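Local coordinates for protein dihydropteroate synthase (Clostridioides difficile, PDB 6PZ2) that probably catalyses the joining of hydroxymethyl-dihydropterin diphosphate with p-aminobenzoate to make dihydropteroate, a step of folate biosynthesis, at residues A[136-141]-A[182-187]. Residues are numbered along the deposited sequence; the frame is centred on the assembly and turned at random.
Sequences IMHNQD and FGKDFE. With PT1 (pteroic acid), chain K.
Phe182 and Met137 meet beside pteroic acid, where the loops after strands 133-137 and 174-177 come together at the C-terminal end of a TIM barrel. The Met137 methyl lies over one face of the Phe182 ring, and SD approaches it obliquely, 4.1 Å from the ring centroid, in a Met-aromatic contact. The opposite face carries C17 of the ligand's aminobenzoate ring, offset toward the rim; Phe182 CZ is 3.3 Å from the bridging N14. Met137 SD also reaches the pterin, 3.5 Å from N4. The Asn139 amide lies against Phe182, its plane 65° from the ring, OD1 3.4 Å from CB and ND2 obliquely by CD2; ND2 is hydrogen-bonded to Val114 O. Behind this layer Lys184 NZ donates to His138 ND1 (2.7 Å), lying in the imidazole plane, and to Phe182 O (2.9 Å). A bend at chi4 (77°) turns NZ back toward these acceptors; Pro178 O and Gly179 O bind it too. At the other edge Gln140 O sits 3.3 Å from Gly183 CA, and Gln140 CG packs on the same glycine, leaving little room for a side chain there. Accepting from a lysine is consistent with an unprotonated His138 ND1, and the carbonyls around NZ would probably stabilise an ammonium charge. One buried lysine nitrogen thus ties His138 to the backbone of Phe182, whose ring bridges Met137 and the linker between pterin and aminobenzoate.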
loop_
_atom_site.group_PDB
_atom_site.type_symbol
_atom_site.label_atom_id
_atom_site.label_comp_id
_atom_site.label_asym_id
_atom_site.label_seq_id
_atom_site.Cartn_x
_atom_site.Cartn_y
_atom_site.Cartn_z
ATOM N N ILE A 136 -22.777 -8.212 5.901
ATOM C CA ILE A 136 -23.702 -8.123 4.796
ATOM C C ILE A 136 -22.946 -7.611 3.577
ATOM O O ILE A 136 -22.614 -6.440 3.495
ATOM C CB ILE A 136 -24.860 -7.160 5.108
ATOM C CG1 ILE A 136 -25.634 -7.594 6.350
ATOM C CG2 ILE A 136 -25.765 -7.003 3.894
ATOM C CD1 ILE A 136 -26.792 -6.672 6.695
ATOM N N MET A 137 -22.761 -8.485 2.618
ATOM C CA MET A 137 -21.999 -8.160 1.469
ATOM C C MET A 137 -22.932 -7.919 0.277
ATOM O O MET A 137 -23.880 -8.656 0.102
ATOM C CB MET A 137 -21.035 -9.296 1.127
ATOM C CG MET A 137 -19.971 -8.881 0.128
ATOM S SD MET A 137 -19.045 -10.222 -0.611
ATOM C CE MET A 137 -20.138 -10.658 -1.967
ATOM N N HIS A 138 -22.626 -6.901 -0.517
ATOM C CA HIS A 138 -23.355 -6.595 -1.735
ATOM C C HIS A 138 -23.031 -7.648 -2.793
ATOM O O HIS A 138 -21.858 -7.940 -3.025
ATOM C CB HIS A 138 -23.001 -5.200 -2.279
ATOM C CG HIS A 138 -23.623 -4.951 -3.613
ATOM N ND1 HIS A 138 -22.952 -5.149 -4.807
ATOM C CD2 HIS A 138 -24.889 -4.611 -3.936
ATOM C CE1 HIS A 138 -23.776 -4.904 -5.807
ATOM N NE2 HIS A 138 -24.973 -4.572 -5.299
ATOM N N ASN A 139 -24.035 -8.133 -3.521
ATOM C CA ASN A 139 -23.784 -9.124 -4.580
ATOM C C ASN A 139 -24.966 -9.086 -5.544
ATOM O O ASN A 139 -26.036 -8.729 -5.120
ATOM C CB ASN A 139 -23.693 -10.535 -3.983
ATOM C CG ASN A 139 -23.128 -11.599 -4.896
ATOM O OD1 ASN A 139 -22.915 -11.382 -6.094
ATOM N ND2 ASN A 139 -22.818 -12.742 -4.310
ATOM N N GLN A 140 -24.773 -9.461 -6.798
ATOM C CA GLN A 140 -25.874 -9.608 -7.720
ATOM C C GLN A 140 -25.380 -10.483 -8.871
ATOM O O GLN A 140 -24.153 -10.683 -9.047
ATOM C CB GLN A 140 -26.382 -8.264 -8.246
ATOM C CG GLN A 140 -25.414 -7.564 -9.207
ATOM C CD GLN A 140 -25.952 -6.323 -9.882
ATOM O OE1 GLN A 140 -26.762 -5.591 -9.314
ATOM N NE2 GLN A 140 -25.485 -6.086 -11.102
ATOM N N ASP A 141 -26.308 -10.981 -9.672
ATOM C CA ASP A 141 -25.818 -11.670 -10.873
ATOM C C ASP A 141 -25.717 -10.692 -12.038
ATOM O O ASP A 141 -26.578 -9.843 -12.217
ATOM C CB ASP A 141 -26.680 -12.857 -11.293
ATOM C CG ASP A 141 -26.525 -14.035 -10.352
ATOM O OD1 ASP A 141 -25.477 -14.147 -9.655
ATOM O OD2 ASP A 141 -27.503 -14.768 -10.245
ATOM N N PHE A 182 -17.939 -9.175 -7.254
ATOM C CA PHE A 182 -19.233 -9.850 -7.282
ATOM C C PHE A 182 -20.249 -8.957 -7.986
ATOM O O PHE A 182 -20.552 -7.849 -7.516
ATOM C CB PHE A 182 -19.757 -10.110 -5.871
ATOM C CG PHE A 182 -19.002 -11.109 -5.030
ATOM C CD1 PHE A 182 -18.006 -10.687 -4.162
ATOM C CD2 PHE A 182 -19.358 -12.450 -5.023
ATOM C CE1 PHE A 182 -17.353 -11.594 -3.339
ATOM C CE2 PHE A 182 -18.690 -13.358 -4.215
ATOM C CZ PHE A 182 -17.700 -12.925 -3.355
ATOM N N GLY A 183 -20.739 -9.402 -9.139
ATOM C CA GLY A 183 -21.723 -8.590 -9.841
ATOM C C GLY A 183 -21.167 -7.287 -10.389
ATOM O O GLY A 183 -21.893 -6.286 -10.533
ATOM N N LYS A 184 -19.884 -7.309 -10.720
ATOM C CA LYS A 184 -19.145 -6.107 -11.056
ATOM C C LYS A 184 -18.010 -6.491 -11.994
ATOM O O LYS A 184 -17.249 -7.385 -11.688
ATOM C CB LYS A 184 -18.557 -5.419 -9.823
ATOM C CG LYS A 184 -19.588 -4.967 -8.798
ATOM C CD LYS A 184 -18.934 -4.533 -7.484
ATOM C CE LYS A 184 -19.925 -4.282 -6.374
ATOM N NZ LYS A 184 -20.424 -5.555 -5.796
ATOM N N ASP A 185 -17.869 -5.760 -13.088
ATOM C CA ASP A 185 -16.701 -5.910 -13.956
ATOM C C ASP A 185 -15.557 -5.006 -13.473
ATOM O O ASP A 185 -15.656 -4.308 -12.455
ATOM C CB ASP A 185 -17.045 -5.627 -15.421
ATOM C CG ASP A 185 -17.497 -4.213 -15.707
ATOM O OD1 ASP A 185 -17.224 -3.262 -14.905
ATOM O OD2 ASP A 185 -18.158 -4.079 -16.742
ATOM N N PHE A 186 -14.482 -5.043 -14.246
ATOM C CA PHE A 186 -13.225 -4.386 -13.904
ATOM C C PHE A 186 -13.465 -2.918 -13.548
ATOM O O PHE A 186 -13.129 -2.454 -12.452
ATOM C CB PHE A 186 -12.202 -4.518 -15.034
ATOM C CG PHE A 186 -10.942 -3.739 -14.747
ATOM C CD1 PHE A 186 -10.070 -4.162 -13.752
ATOM C CD2 PHE A 186 -10.700 -2.535 -15.389
ATOM C CE1 PHE A 186 -8.943 -3.423 -13.440
ATOM C CE2 PHE A 186 -9.556 -1.814 -15.094
ATOM C CZ PHE A 186 -8.694 -2.248 -14.117
ATOM N N GLU A 187 -14.135 -2.232 -14.450
ATOM C CA GLU A 187 -14.322 -0.800 -14.312
ATOM C C GLU A 187 -15.190 -0.488 -13.094
ATOM O O GLU A 187 -15.036 0.551 -12.449
ATOM C CB GLU A 187 -14.912 -0.239 -15.608
ATOM C CG GLU A 187 -13.821 0.104 -16.602
ATOM C CD GLU A 187 -14.197 0.058 -18.071
ATOM O OE1 GLU A 187 -15.386 -0.174 -18.380
ATOM O OE2 GLU A 187 -13.287 0.256 -18.905
HETATM C C2 PT1 K . -15.347 -10.666 0.038
HETATM C C3 PT1 K . -15.242 -12.087 -0.248
HETATM C C5 PT1 K . -15.842 -12.951 0.770
HETATM N N6 PT1 K . -14.632 -12.630 -1.334
HETATM C C7 PT1 K . -16.521 -11.075 2.014
HETATM N N9 PT1 K . -16.458 -12.399 1.816
HETATM C C10 PT1 K . -14.611 -13.963 -1.498
HETATM N N11 PT1 K . -17.125 -10.566 3.104
HETATM C C12 PT1 K . -15.220 -14.793 -0.549
HETATM C C21 PT1 K . -12.252 -12.662 -8.803
HETATM O O22 PT1 K . -12.775 -11.780 -9.502
HETATM O O1 PT1 K . -14.839 -9.751 -0.802
HETATM N N4 PT1 K . -15.998 -10.211 1.128
HETATM N N8 PT1 K . -15.781 -14.285 0.573
HETATM C C13 PT1 K . -13.959 -14.548 -2.733
HETATM N N14 PT1 K . -14.675 -14.044 -3.899
HETATM C C15 PT1 K . -14.069 -13.782 -5.078
HETATM C C16 PT1 K . -12.780 -14.236 -5.384
HETATM C C17 PT1 K . -14.737 -12.975 -5.989
HETATM C C18 PT1 K . -12.211 -13.901 -6.609
HETATM C C19 PT1 K . -14.169 -12.634 -7.213
HETATM C C20 PT1 K . -12.897 -13.091 -7.517
HETATM O O23 PT1 K . -11.169 -13.141 -9.142
#